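Local coordinates for protein dTDP-4-amino-4,6-dideoxyglucose formyltransferase (Shewanella sp. FDAARGOS_354, PDB 6V2T) that probably transfers a formyl group from a folate cofactor to the 4-amino group of dTDP-4-amino-4,6-dideoxyglucose, a sugar linked to lipopolysaccharide O-antigen, at residues N246-Y249 with S255-Y258; G127-V132 with S213-L218; N41-N46 with V53-R58; K33-F38 with S97-Q102. All coordinates share one frame; numbering follows the deposited sequence. Where two conformers were deposited one is given.

Interaction 1 of 4, residues N246-Y249 with S255-Y258. With 0FX (dTDP-4-amino-4,6-dideoxyglucose), chain G.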
# COMPACT_ATOMS: atom_id res chain seq x y z
N ASN B 246 -8.31 8.31 0.15
CA ASN B 246 -7.99 9.60 0.81
C ASN B 246 -7.24 10.49 -0.18
O ASN B 246 -7.90 11.32 -0.84
CB ASN B 246 -7.29 9.37 2.16
CG ASN B 246 -8.16 8.72 3.21
OD1 ASN B 246 -9.39 8.88 3.24
ND2 ASN B 246 -7.54 7.97 4.10
N ALA B 247 -5.91 10.40 -0.21
CA ALA B 247 -5.06 11.27 -1.05
C ALA B 247 -5.39 10.98 -2.51
O ALA B 247 -5.51 9.81 -2.87
CB ALA B 247 -3.61 11.04 -0.73
N TYR B 248 -5.52 12.02 -3.31
CA TYR B 248 -5.70 11.94 -4.78
C TYR B 248 -5.09 13.18 -5.42
O TYR B 248 -4.96 14.19 -4.73
CB TYR B 248 -7.18 11.82 -5.16
CG TYR B 248 -7.95 13.07 -4.84
CD1 TYR B 248 -8.48 13.26 -3.57
CD2 TYR B 248 -8.10 14.08 -5.77
CE1 TYR B 248 -9.18 14.41 -3.25
CE2 TYR B 248 -8.78 15.24 -5.46
CZ TYR B 248 -9.34 15.40 -4.20
OH TYR B 248 -9.99 16.54 -3.87
N TYR B 249 -4.74 13.10 -6.71
CA TYR B 249 -4.59 14.29 -7.60
C TYR B 249 -5.67 14.22 -8.69
O TYR B 249 -6.13 13.13 -9.11
CB TYR B 249 -3.15 14.46 -8.11
CG TYR B 249 -2.61 13.33 -8.95
CD1 TYR B 249 -2.82 13.29 -10.33
CD2 TYR B 249 -1.89 12.30 -8.37
CE1 TYR B 249 -2.31 12.27 -11.11
CE2 TYR B 249 -1.38 11.26 -9.14
CZ TYR B 249 -1.61 11.24 -10.50
OH TYR B 249 -1.11 10.19 -11.22
N SER B 255 -10.98 13.27 -13.68
CA SER B 255 -10.79 11.96 -13.01
C SER B 255 -9.77 12.14 -11.87
O SER B 255 -9.12 13.20 -11.79
CB SER B 255 -10.39 10.88 -14.00
OG SER B 255 -9.09 11.14 -14.53
N LYS B 256 -9.64 11.14 -11.01
CA LYS B 256 -8.77 11.22 -9.82
C LYS B 256 -7.84 10.01 -9.80
O LYS B 256 -8.30 8.88 -10.11
CB LYS B 256 -9.61 11.28 -8.54
CG LYS B 256 -10.33 12.62 -8.34
CD LYS B 256 -11.27 12.65 -7.16
CE LYS B 256 -12.15 13.89 -7.19
NZ LYS B 256 -12.82 14.11 -5.89
N VAL B 257 -6.59 10.23 -9.42
CA VAL B 257 -5.66 9.13 -9.08
C VAL B 257 -5.51 9.12 -7.56
O VAL B 257 -4.94 10.07 -7.05
CB VAL B 257 -4.32 9.28 -9.79
CG1 VAL B 257 -3.39 8.16 -9.37
CG2 VAL B 257 -4.51 9.30 -11.31
N TYR B 258 -5.97 8.06 -6.89
CA TYR B 258 -5.79 7.91 -5.42
C TYR B 258 -4.41 7.29 -5.15
O TYR B 258 -4.01 6.28 -5.80
CB TYR B 258 -6.94 7.12 -4.78
CG TYR B 258 -8.23 7.90 -4.76
CD1 TYR B 258 -8.55 8.76 -3.71
CD2 TYR B 258 -9.11 7.84 -5.83
CE1 TYR B 258 -9.74 9.48 -3.71
CE2 TYR B 258 -10.29 8.56 -5.85
CZ TYR B 258 -10.61 9.37 -4.78
OH TYR B 258 -11.76 10.09 -4.79
O4P 0FX G . -12.91 7.15 14.81
P2 0FX G . -14.29 6.74 14.28
O3P 0FX G . -15.09 5.96 15.27
O1G 0FX G . -14.99 8.14 14.08
C1G 0FX G . -16.24 8.36 14.72
C2G 0FX G . -17.10 9.02 13.66
O2G 0FX G . -17.31 8.22 12.49
C3G 0FX G . -16.39 10.30 13.26
O3G 0FX G . -17.26 10.98 12.35
C4G 0FX G . -16.02 11.16 14.49
N4A 0FX G . -15.11 12.23 14.07
C5G 0FX G . -15.33 10.41 15.62
C6G 0FX G . -15.23 11.29 16.88
O5G 0FX G . -16.07 9.21 15.88
OPP 0FX G . -14.49 5.73 12.93
P 0FX G . -14.19 6.44 11.57
O1P 0FX G . -15.00 7.58 11.18
O2P 0FX G . -14.44 5.41 10.50
O5 0FX G . -12.66 6.74 11.34
C5 0FX G . -11.67 5.85 11.79
C4 0FX G . -10.39 6.17 11.00
O4 0FX G . -10.52 5.82 9.62
C3 0FX G . -10.04 7.67 10.94
O3 0FX G . -9.40 8.12 12.12
C2 0FX G . -9.19 7.81 9.66
C1 0FX G . -9.78 6.66 8.80
N11 0FX G . -10.66 7.21 7.78
C61 0FX G . -12.00 7.22 7.91
C51 0FX G . -12.78 7.74 6.88
C5A 0FX G . -14.30 7.78 7.02
C21 0FX G . -10.07 7.67 6.67
O21 0FX G . -8.72 7.64 6.58
N31 0FX G . -10.79 8.20 5.65
C41 0FX G . -12.14 8.24 5.74
O41 0FX G . -12.85 8.82 4.72

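Interaction 2 of 4, residues G127-V132 with S213-L218. With 0FX (dTDP-4-amino-4,6-dideoxyglucose), chain G; FOL (folic acid), chain H.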
# COMPACT_ATOMS: atom_id res chain seq x y z
N GLY B 127 -10.92 17.44 17.11
CA GLY B 127 -11.79 17.27 15.92
C GLY B 127 -11.41 16.08 15.08
O GLY B 127 -11.26 15.02 15.65
N TRP B 128 -11.29 16.23 13.76
CA TRP B 128 -11.29 15.08 12.83
C TRP B 128 -9.95 14.35 12.75
O TRP B 128 -8.91 14.99 12.58
CB TRP B 128 -11.77 15.51 11.45
CG TRP B 128 -13.24 15.68 11.50
CD1 TRP B 128 -13.94 16.76 11.98
CD2 TRP B 128 -14.20 14.67 11.20
NE1 TRP B 128 -15.29 16.51 11.91
CE2 TRP B 128 -15.47 15.23 11.43
CE3 TRP B 128 -14.10 13.39 10.65
CZ2 TRP B 128 -16.65 14.53 11.17
CZ3 TRP B 128 -15.26 12.69 10.40
CH2 TRP B 128 -16.51 13.25 10.66
N PHE B 129 -9.99 13.03 12.86
CA PHE B 129 -8.86 12.14 12.53
C PHE B 129 -7.56 12.70 13.12
O PHE B 129 -6.58 12.92 12.41
CB PHE B 129 -8.77 11.93 11.02
CG PHE B 129 -10.05 11.51 10.32
CD1 PHE B 129 -11.06 10.85 10.99
CD2 PHE B 129 -10.23 11.78 8.98
CE1 PHE B 129 -12.23 10.48 10.34
CE2 PHE B 129 -11.39 11.39 8.32
CZ PHE B 129 -12.39 10.74 9.01
N PRO B 130 -7.48 12.84 14.45
CA PRO B 130 -6.30 13.47 15.08
C PRO B 130 -4.95 12.91 14.65
O PRO B 130 -4.05 13.67 14.44
CB PRO B 130 -6.58 13.28 16.57
CG PRO B 130 -8.09 13.33 16.63
CD PRO B 130 -8.51 12.49 15.43
N GLN B 131 -4.82 11.58 14.50
CA GLN B 131 -3.54 10.95 14.12
C GLN B 131 -3.13 11.36 12.70
O GLN B 131 -1.96 11.45 12.49
CB GLN B 131 -3.60 9.44 14.35
CG GLN B 131 -4.27 8.70 13.21
CD GLN B 131 -5.78 8.81 13.20
OE1 GLN B 131 -6.40 9.25 14.16
NE2 GLN B 131 -6.38 8.36 12.12
N VAL B 132 -4.05 11.69 11.78
CA VAL B 132 -3.69 12.15 10.42
C VAL B 132 -2.90 13.46 10.56
O VAL B 132 -1.80 13.55 10.01
CB VAL B 132 -4.92 12.35 9.52
CG1 VAL B 132 -4.52 12.97 8.20
CG2 VAL B 132 -5.66 11.04 9.30
N SER B 213 -13.47 19.57 6.61
CA SER B 213 -13.00 20.28 5.39
C SER B 213 -11.47 20.45 5.41
O SER B 213 -10.85 20.49 4.33
CB SER B 213 -13.77 21.57 5.21
OG SER B 213 -13.42 22.49 6.22
N ASP B 214 -10.84 20.50 6.58
CA ASP B 214 -9.36 20.56 6.65
C ASP B 214 -8.82 19.21 6.15
O ASP B 214 -7.87 19.22 5.38
CB ASP B 214 -8.90 20.99 8.05
CG ASP B 214 -9.55 22.31 8.44
OD1 ASP B 214 -9.39 23.28 7.68
OD2 ASP B 214 -10.28 22.33 9.43
N PHE B 215 -9.44 18.10 6.56
CA PHE B 215 -9.02 16.75 6.10
C PHE B 215 -9.14 16.68 4.57
O PHE B 215 -8.17 16.35 3.91
CB PHE B 215 -9.85 15.65 6.78
CG PHE B 215 -9.53 14.27 6.27
CD1 PHE B 215 -8.31 13.68 6.56
CD2 PHE B 215 -10.40 13.61 5.42
CE1 PHE B 215 -7.99 12.43 6.05
CE2 PHE B 215 -10.10 12.34 4.94
CZ PHE B 215 -8.89 11.76 5.26
N LYS B 216 -10.32 17.02 4.04
CA LYS B 216 -10.61 17.01 2.59
C LYS B 216 -9.58 17.86 1.83
O LYS B 216 -9.08 17.36 0.80
CB LYS B 216 -12.05 17.45 2.34
CG LYS B 216 -13.07 16.44 2.82
CD LYS B 216 -14.51 16.78 2.55
CE LYS B 216 -15.41 15.56 2.70
NZ LYS B 216 -16.83 15.94 2.89
N ALA B 217 -9.19 19.01 2.35
CA ALA B 217 -8.15 19.87 1.71
C ALA B 217 -6.80 19.15 1.66
O ALA B 217 -6.14 19.23 0.59
CB ALA B 217 -8.03 21.20 2.42
N LEU B 218 -6.38 18.48 2.74
CA LEU B 218 -5.07 17.77 2.78
C LEU B 218 -5.06 16.69 1.70
O LEU B 218 -3.97 16.36 1.19
CB LEU B 218 -4.88 17.06 4.12
CG LEU B 218 -4.20 17.85 5.23
CD1 LEU B 218 -4.09 16.95 6.45
CD2 LEU B 218 -2.83 18.34 4.78
O4P 0FX G . -12.91 7.15 14.81
P2 0FX G . -14.29 6.74 14.28
O3P 0FX G . -15.09 5.96 15.27
O1G 0FX G . -14.99 8.14 14.08
C1G 0FX G . -16.24 8.36 14.72
C2G 0FX G . -17.10 9.02 13.66
O2G 0FX G . -17.31 8.22 12.49
C3G 0FX G . -16.39 10.30 13.26
O3G 0FX G . -17.26 10.98 12.35
C4G 0FX G . -16.02 11.16 14.49
N4A 0FX G . -15.11 12.23 14.07
C5G 0FX G . -15.33 10.41 15.62
C6G 0FX G . -15.23 11.29 16.88
O5G 0FX G . -16.07 9.21 15.88
OPP 0FX G . -14.49 5.73 12.93
P 0FX G . -14.19 6.44 11.57
O1P 0FX G . -15.00 7.58 11.18
O2P 0FX G . -14.44 5.41 10.50
O5 0FX G . -12.66 6.74 11.34
C5 0FX G . -11.67 5.85 11.79
C4 0FX G . -10.39 6.17 11.00
O4 0FX G . -10.52 5.82 9.62
C3 0FX G . -10.04 7.67 10.94
O3 0FX G . -9.40 8.12 12.12
C2 0FX G . -9.19 7.81 9.66
C1 0FX G . -9.78 6.66 8.80
N11 0FX G . -10.66 7.21 7.78
C61 0FX G . -12.00 7.22 7.91
C51 0FX G . -12.78 7.74 6.88
C5A 0FX G . -14.30 7.78 7.02
C21 0FX G . -10.07 7.67 6.67
O21 0FX G . -8.72 7.64 6.58
N31 0FX G . -10.79 8.20 5.65
C41 0FX G . -12.14 8.24 5.74
O41 0FX G . -12.85 8.82 4.72
N1 FOL H . -20.54 17.31 21.30
C2 FOL H . -20.17 18.37 22.03
NA2 FOL H . -21.04 19.35 22.27
N3 FOL H . -18.92 18.45 22.58
C4 FOL H . -18.02 17.48 22.34
O4 FOL H . -16.89 17.64 22.89
C4A FOL H . -18.39 16.37 21.59
N5 FOL H . -17.54 15.39 21.28
C6 FOL H . -17.78 14.43 20.20
C7 FOL H . -19.29 14.12 20.18
N8 FOL H . -20.11 15.29 20.32
C8A FOL H . -19.69 16.32 21.07
C9 FOL H . -17.06 14.83 18.85
N10 FOL H . -17.81 14.43 17.66
C11 FOL H . -18.34 16.63 14.11
C12 FOL H . -18.95 15.38 14.30
C13 FOL H . -18.74 14.66 15.49
C14 FOL H . -17.96 15.16 16.51
C15 FOL H . -17.38 16.42 16.32
C16 FOL H . -17.57 17.14 15.14
C FOL H . -18.59 17.42 12.85
O FOL H . -19.58 17.12 12.22
N FOL H . -17.83 18.45 12.46

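Interaction 3 of 4, residues N41-N46 with V53-R58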
# COMPACT_ATOMS: atom_id res chain seq x y z
N ASN B 41 -18.88 -5.80 26.69
CA ASN B 41 -18.09 -6.85 27.37
C ASN B 41 -17.55 -6.28 28.69
O ASN B 41 -17.72 -6.94 29.73
CB ASN B 41 -16.98 -7.41 26.48
CG ASN B 41 -16.31 -8.58 27.15
OD1 ASN B 41 -16.97 -9.59 27.43
ND2 ASN B 41 -15.04 -8.43 27.47
N LEU B 42 -16.95 -5.09 28.68
CA LEU B 42 -16.32 -4.48 29.89
C LEU B 42 -17.33 -4.37 31.03
O LEU B 42 -16.92 -4.52 32.21
CB LEU B 42 -15.81 -3.08 29.54
CG LEU B 42 -14.39 -2.75 29.97
CD1 LEU B 42 -14.15 -1.25 29.85
CD2 LEU B 42 -14.09 -3.24 31.38
N VAL B 43 -18.59 -4.08 30.69
CA VAL B 43 -19.70 -3.91 31.67
C VAL B 43 -19.96 -5.26 32.34
O VAL B 43 -19.88 -5.32 33.59
CB VAL B 43 -20.93 -3.28 30.99
CG1 VAL B 43 -22.21 -3.49 31.78
CG2 VAL B 43 -20.70 -1.78 30.73
N ALA B 44 -20.17 -6.32 31.54
CA ALA B 44 -20.25 -7.73 32.02
C ALA B 44 -19.12 -8.02 33.02
O ALA B 44 -19.43 -8.48 34.11
CB ALA B 44 -20.22 -8.69 30.85
N VAL B 45 -17.85 -7.75 32.67
CA VAL B 45 -16.65 -8.14 33.48
C VAL B 45 -16.60 -7.35 34.81
O VAL B 45 -15.98 -7.86 35.79
CB VAL B 45 -15.35 -7.95 32.67
CG1 VAL B 45 -14.10 -7.90 33.55
CG2 VAL B 45 -15.18 -9.02 31.60
N ASN B 46 -17.16 -6.13 34.83
CA ASN B 46 -17.24 -5.26 36.03
C ASN B 46 -18.65 -5.37 36.65
O ASN B 46 -19.02 -4.44 37.38
CB ASN B 46 -16.96 -3.78 35.71
CG ASN B 46 -15.49 -3.40 35.60
OD1 ASN B 46 -14.89 -2.95 36.57
ND2 ASN B 46 -14.92 -3.53 34.42
N VAL B 53 -26.41 -0.02 38.20
CA VAL B 53 -26.26 0.81 36.96
C VAL B 53 -26.78 0.01 35.77
O VAL B 53 -26.25 -1.10 35.57
CB VAL B 53 -24.81 1.24 36.74
CG1 VAL B 53 -24.69 2.21 35.57
CG2 VAL B 53 -24.17 1.81 37.99
N THR B 54 -27.73 0.52 34.99
CA THR B 54 -28.05 -0.08 33.66
C THR B 54 -27.60 0.82 32.51
O THR B 54 -27.92 2.06 32.50
CB THR B 54 -29.50 -0.54 33.54
OG1 THR B 54 -30.37 0.59 33.44
CG2 THR B 54 -29.92 -1.38 34.73
N PHE B 55 -26.90 0.19 31.56
CA PHE B 55 -26.35 0.79 30.31
C PHE B 55 -27.29 0.51 29.14
O PHE B 55 -27.60 -0.66 28.87
CB PHE B 55 -24.99 0.19 30.05
CG PHE B 55 -23.98 0.52 31.10
CD1 PHE B 55 -23.24 1.69 31.02
CD2 PHE B 55 -23.77 -0.32 32.18
CE1 PHE B 55 -22.30 1.98 31.98
CE2 PHE B 55 -22.83 -0.01 33.15
CZ PHE B 55 -22.10 1.14 33.05
N ASP B 56 -27.75 1.58 28.49
CA ASP B 56 -28.47 1.57 27.19
C ASP B 56 -27.51 2.03 26.10
O ASP B 56 -26.65 2.87 26.40
CB ASP B 56 -29.69 2.47 27.22
CG ASP B 56 -30.77 1.95 28.14
OD1 ASP B 56 -30.64 0.81 28.56
OD2 ASP B 56 -31.70 2.70 28.42
N TYR B 57 -27.61 1.47 24.90
CA TYR B 57 -26.69 1.76 23.77
C TYR B 57 -27.51 2.28 22.60
O TYR B 57 -28.55 1.70 22.29
CB TYR B 57 -25.87 0.52 23.42
CG TYR B 57 -25.05 -0.03 24.55
CD1 TYR B 57 -25.63 -0.80 25.54
CD2 TYR B 57 -23.70 0.26 24.66
CE1 TYR B 57 -24.88 -1.31 26.59
CE2 TYR B 57 -22.94 -0.26 25.69
CZ TYR B 57 -23.53 -1.04 26.67
OH TYR B 57 -22.76 -1.53 27.68
N ARG B 58 -27.04 3.35 21.95
CA ARG B 58 -27.69 3.94 20.76
C ARG B 58 -26.60 4.41 19.79
O ARG B 58 -25.47 4.74 20.25
CB ARG B 58 -28.63 5.08 21.17
CG ARG B 58 -29.68 4.70 22.20
CD ARG B 58 -30.81 3.85 21.64
NE ARG B 58 -31.89 3.67 22.60
CZ ARG B 58 -31.96 2.67 23.46
NH1 ARG B 58 -32.97 2.59 24.31
NH2 ARG B 58 -31.02 1.75 23.47

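Interaction 4 of 4, residues K33-F38 with S97-Q102. With 0FX (dTDP-4-amino-4,6-dideoxyglucose), chain G; FOL (folic acid), chain H.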
# COMPACT_ATOMS: atom_id res chain seq x y z
N LYS B 33 -18.31 0.23 16.19
CA LYS B 33 -18.65 -1.14 16.62
C LYS B 33 -17.55 -1.66 17.54
O LYS B 33 -17.86 -2.21 18.60
CB LYS B 33 -18.90 -2.07 15.43
CG LYS B 33 -19.61 -3.38 15.78
CD LYS B 33 -19.14 -4.57 14.98
CE LYS B 33 -19.06 -5.83 15.82
NZ LYS B 33 -18.18 -6.84 15.18
N PRO B 34 -16.24 -1.52 17.21
CA PRO B 34 -15.18 -1.99 18.11
C PRO B 34 -15.34 -1.48 19.56
O PRO B 34 -15.31 -2.30 20.45
CB PRO B 34 -13.90 -1.49 17.43
CG PRO B 34 -14.26 -1.46 15.96
CD PRO B 34 -15.70 -1.00 15.94
N LEU B 35 -15.53 -0.17 19.77
CA LEU B 35 -15.78 0.44 21.11
C LEU B 35 -17.05 -0.13 21.78
O LEU B 35 -16.95 -0.53 22.93
CB LEU B 35 -15.91 1.96 20.99
CG LEU B 35 -14.63 2.76 21.20
CD1 LEU B 35 -14.95 4.24 21.43
CD2 LEU B 35 -13.79 2.21 22.35
N VAL B 36 -18.21 -0.05 21.13
CA VAL B 36 -19.50 -0.52 21.70
C VAL B 36 -19.32 -1.95 22.18
O VAL B 36 -19.56 -2.24 23.38
CB VAL B 36 -20.64 -0.44 20.66
CG1 VAL B 36 -21.89 -1.15 21.16
CG2 VAL B 36 -20.97 1.00 20.30
N SER B 37 -18.94 -2.84 21.26
CA SER B 37 -18.75 -4.28 21.55
C SER B 37 -17.79 -4.42 22.75
O SER B 37 -18.13 -5.15 23.68
CB SER B 37 -18.27 -5.00 20.32
OG SER B 37 -17.90 -6.32 20.65
N PHE B 38 -16.67 -3.69 22.75
CA PHE B 38 -15.69 -3.72 23.87
C PHE B 38 -16.33 -3.21 25.17
O PHE B 38 -16.10 -3.82 26.22
CB PHE B 38 -14.46 -2.88 23.53
CG PHE B 38 -13.48 -2.83 24.65
CD1 PHE B 38 -13.43 -1.73 25.49
CD2 PHE B 38 -12.63 -3.90 24.89
CE1 PHE B 38 -12.52 -1.69 26.53
CE2 PHE B 38 -11.73 -3.85 25.94
CZ PHE B 38 -11.67 -2.74 26.75
N SER B 97 -20.42 9.67 25.17
CA SER B 97 -20.15 9.69 23.72
C SER B 97 -18.93 8.82 23.47
O SER B 97 -17.85 9.17 23.96
CB SER B 97 -19.92 11.09 23.23
OG SER B 97 -19.25 11.02 21.99
N ALA B 98 -19.11 7.74 22.73
CA ALA B 98 -18.02 6.82 22.35
C ALA B 98 -17.89 6.89 20.82
O ALA B 98 -18.52 6.07 20.12
CB ALA B 98 -18.31 5.43 22.87
N HIS B 99 -17.10 7.84 20.33
CA HIS B 99 -16.95 8.09 18.87
C HIS B 99 -18.36 8.34 18.31
O HIS B 99 -18.78 7.62 17.41
CB HIS B 99 -16.24 6.91 18.21
CG HIS B 99 -14.81 6.73 18.62
ND1 HIS B 99 -13.86 6.25 17.75
CD2 HIS B 99 -14.18 6.96 19.79
CE1 HIS B 99 -12.70 6.17 18.38
NE2 HIS B 99 -12.87 6.61 19.64
N CYS B 100 -19.06 9.31 18.88
CA CYS B 100 -20.41 9.75 18.45
C CYS B 100 -20.26 10.73 17.28
O CYS B 100 -19.55 11.74 17.47
CB CYS B 100 -21.12 10.45 19.59
SG CYS B 100 -22.79 10.98 19.16
N LYS B 101 -20.91 10.43 16.14
CA LYS B 101 -20.88 11.27 14.90
C LYS B 101 -21.65 12.59 15.10
O LYS B 101 -21.49 13.47 14.24
CB LYS B 101 -21.45 10.52 13.70
CG LYS B 101 -20.61 9.36 13.17
CD LYS B 101 -21.35 8.44 12.21
CE LYS B 101 -20.46 7.39 11.57
NZ LYS B 101 -19.45 8.01 10.69
N GLN B 102 -22.47 12.76 16.15
CA GLN B 102 -23.30 14.00 16.30
C GLN B 102 -22.71 14.95 17.34
O GLN B 102 -22.31 14.49 18.41
CB GLN B 102 -24.72 13.69 16.75
CG GLN B 102 -25.53 12.87 15.75
CD GLN B 102 -26.95 12.70 16.25
OE1 GLN B 102 -27.22 11.90 17.15
NE2 GLN B 102 -27.85 13.48 15.68
O4P 0FX G . -12.91 7.15 14.81
P2 0FX G . -14.29 6.74 14.28
O3P 0FX G . -15.09 5.96 15.27
O1G 0FX G . -14.99 8.14 14.08
C1G 0FX G . -16.24 8.36 14.72
C2G 0FX G . -17.10 9.02 13.66
O2G 0FX G . -17.31 8.22 12.49
C3G 0FX G . -16.39 10.30 13.26
O3G 0FX G . -17.26 10.98 12.35
C4G 0FX G . -16.02 11.16 14.49
N4A 0FX G . -15.11 12.23 14.07
C5G 0FX G . -15.33 10.41 15.62
C6G 0FX G . -15.23 11.29 16.88
O5G 0FX G . -16.07 9.21 15.88
OPP 0FX G . -14.49 5.73 12.93
P 0FX G . -14.19 6.44 11.57
O1P 0FX G . -15.00 7.58 11.18
O2P 0FX G . -14.44 5.41 10.50
O5 0FX G . -12.66 6.74 11.34
C5 0FX G . -11.67 5.85 11.79
C4 0FX G . -10.39 6.17 11.00
O4 0FX G . -10.52 5.82 9.62
C3 0FX G . -10.04 7.67 10.94
O3 0FX G . -9.40 8.12 12.12
C2 0FX G . -9.19 7.81 9.66
C1 0FX G . -9.78 6.66 8.80
N11 0FX G . -10.66 7.21 7.78
C61 0FX G . -12.00 7.22 7.91
C51 0FX G . -12.78 7.74 6.88
C5A 0FX G . -14.30 7.78 7.02
C21 0FX G . -10.07 7.67 6.67
O21 0FX G . -8.72 7.64 6.58
N31 0FX G . -10.79 8.20 5.65
C41 0FX G . -12.14 8.24 5.74
O41 0FX G . -12.85 8.82 4.72
N1 FOL H . -20.54 17.31 21.30
C2 FOL H . -20.17 18.37 22.03
NA2 FOL H . -21.04 19.35 22.27
N3 FOL H . -18.92 18.45 22.58
C4 FOL H . -18.02 17.48 22.34
O4 FOL H . -16.89 17.64 22.89
C4A FOL H . -18.39 16.37 21.59
N5 FOL H . -17.54 15.39 21.28
C6 FOL H . -17.78 14.43 20.20
C7 FOL H . -19.29 14.12 20.18
N8 FOL H . -20.11 15.29 20.32
C8A FOL H . -19.69 16.32 21.07
C9 FOL H . -17.06 14.83 18.85
N10 FOL H . -17.81 14.43 17.66
C11 FOL H . -18.34 16.63 14.11
C12 FOL H . -18.95 15.38 14.30
C13 FOL H . -18.74 14.66 15.49
C14 FOL H . -17.96 15.16 16.51
C15 FOL H . -17.38 16.42 16.32
C16 FOL H . -17.57 17.14 15.14
C FOL H . -18.59 17.42 12.85
O FOL H . -19.58 17.12 12.22
N FOL H . -17.83 18.45 12.46

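Interaction 1 of 4, residues N246-Y249 with S255-Y258
Tyr249 and Val257 trade two backbone hydrogen bonds: Tyr249 N to Val257 O at 3.1 Å, and Val257 N back to Tyr249 O at 3.0 Å, the second the straighter at 164°. On the side-chain face of this pair the phenol of Tyr249 lies flat over the valine, with Val257 CB 3.4 Å from Tyr249 CZ and both methyls reaching the hydroxyl end. The other face carries Tyr248, Lys256 and Tyr258. Lys256 runs out extended across one face of the Tyr248 ring, giving a CH-pi contact from CD and a cation-pi contact in which NZ sits 4.4 Å from the ring centroid. Tyr248 CB in turn rests over the Tyr258 ring, and these two rings meet obliquely. This is an antiparallel beta hairpin, Tyr248 and Tyr258 forming its non-hydrogen-bonded pair, and the sheet runs on into the second subunit through Lys256, Val257 and Tyr258. Just before the first strand, Asn246 reads the thymine of dTDP-4-amino-4,6-dideoxyglucose (0FX) with its amide: OD1 accepts from 0FX N31 at 2.9 Å and ND2 donates to 0FX O21 at 2.8 Å. ND2 also bonds to Leu239 O, which would fix the amide's rotation, while Cys219 of helix 212-219 packs against Tyr248.

Interaction 2 of 4, residues G127-V132 with S213-L218
Phe129 drives the edge of its ring into the face of Phe215, a T-shaped pair with centroids 4.8 Å apart and planes at 89°. Phe129 CD2 stands over the centre of the Phe215 ring, and its closest carbon there is Phe215 CD1 at 3.6 Å. Phe215 gets to this place with CG anti to the backbone N (chi1 175°), which carries the ring out from its helix toward the 127-132 segment. Packing is tight on the ligand side too. The Phe129 ring is sandwiched between the deoxyribose of dTDP-4-amino-4,6-dideoxyglucose on one face and Trp128 CE3 on the other, with Phe129 CD1 3.3 Å from 0FX C3. Gln131, bent at chi2, turns NE2 to 0FX O3 in a nearly straight bond of 3.0 Å (171°), and the same nitrogen is also bonded to Ser171. The amino nitrogen N4A of the sugar lies 3.6 Å above the plane of the Trp128 indole, while the benzoyl amide of folic acid meets the edge of that indole, FOL N lying nearest at 3.2 Å from Trp128 NE1. Trp128 belongs to both ligand pockets, Phe129 and Gln131 to that of the nucleotide sugar. Away from the ligands the contact thins: Val132 CG1 comes to the edge of Phe215 at 4.1 Å from CE1, and only to 4.4 Å from Leu218 CD1. Ser213, Asp214, Lys216 and Ala217 lie on the exposed side of their helix. Helix 212-219 lies against the start of helix 130-137, Leu218 also touching Phe133 and Ile136, with helix 171-194 beside Gln131 and Val132.

Interaction 3 of 4, residues N41-N46 with V53-R58
A chi1 of 161° in Val43 turns both methyls toward the strand, while chi1 of -64° in Phe55 swings its ring across to meet them. Val43 CG2 then sits over one face of that ring in a CH-pi contact, 3.8 Å from the centroid and 16° off the normal. The other methyl, Val43 CG1, comes down near the rim, 3.6 Å from Phe55 CD2. Tyr57, two residues further along the strand, points the same way but reaches the valine with its far end alone: its OH slides past Val43 CG2 at 3.7 Å. The contact joins the helix to the second strand of the beta-alpha-beta unit 24-30, 33-45 and 53-60, part of the Rossmann-like sheet of the formyltransferase domain. The helix stops close by, where Asn46 folds its amide back so that ND2 donates to Leu42 O at 3.1 Å. Asn46 N bonds to the same oxygen, so Leu42 O is gripped from opposite faces of its plane. Further out, Leu190 of helix 171-194 also touches Val43, Phe50 meets Phe55 edge-to-face, and Val26 and Ile28 of strand 24-30 touch Phe55.

Interaction 4 of 4, residues K33-F38 with S97-Q102
Leu35, in the first turn of helix 33-45, faces the end of strand 94-98, its CA 6.9 Å from that of Ala98. No hydrogen bond joins the two segments. His99 leaves the strand with positive phi and psi (56°/55°), and there the chain turns off into the loop 99-102, which lines both ligand sites. Leu35 CD1 does all the touching for the helix: it rests over the face of the imidazole, 3.3 Å from His99 CD2, and at 3.8 Å from Ala98 CB. The polar partners come at the edge of the ring: ND1 donates to the phosphate oxygen O3P of dTDP-4-amino-4,6-dideoxyglucose at 2.8 Å, in the plane of the ring, and NE2 is hydrogen-bonded to Glu182, so both ring nitrogens have partners and the rotation of the ring is fixed. Farther along, Lys101 bends at chi4 to bring NZ 2.8 Å from 0FX O2G. The backbone of the loop serves folic acid, Cys100 O accepting from FOL N10 at 3.2 Å. Strand 24-30 lies alongside, with Val29 bonded to Ala98 through the backbone; strand 113-118 flanks Ser97, and helix 171-194 supplies Glu182 and Tyr175 around Leu35 and His99.

Three of the four contacts meet at the nucleotide sugar: interaction 1 holds its thymine, interaction 2 its deoxyribose and amino sugar, interaction 4 its phosphate and hexose. Interactions 2 and 4 also share folic acid, their nearest atoms about 6 Å apart, and 0FX N4A lies 5.0 Å from FOL N10, consistent with formyl transfer between them. Interactions 1 and 2 touch directly, Asn246 OD1 lying 3.5 Å from Phe215 CZ, which joins the base site to the aromatic wall. Interaction 3 stands back from the ligands, the side chain of Tyr57 about 14 Å from the nucleotide sugar, but shares helix 33-45 with interaction 4 and touches it where Tyr57 CD2 meets Val36 CG1 at 4.2 Å.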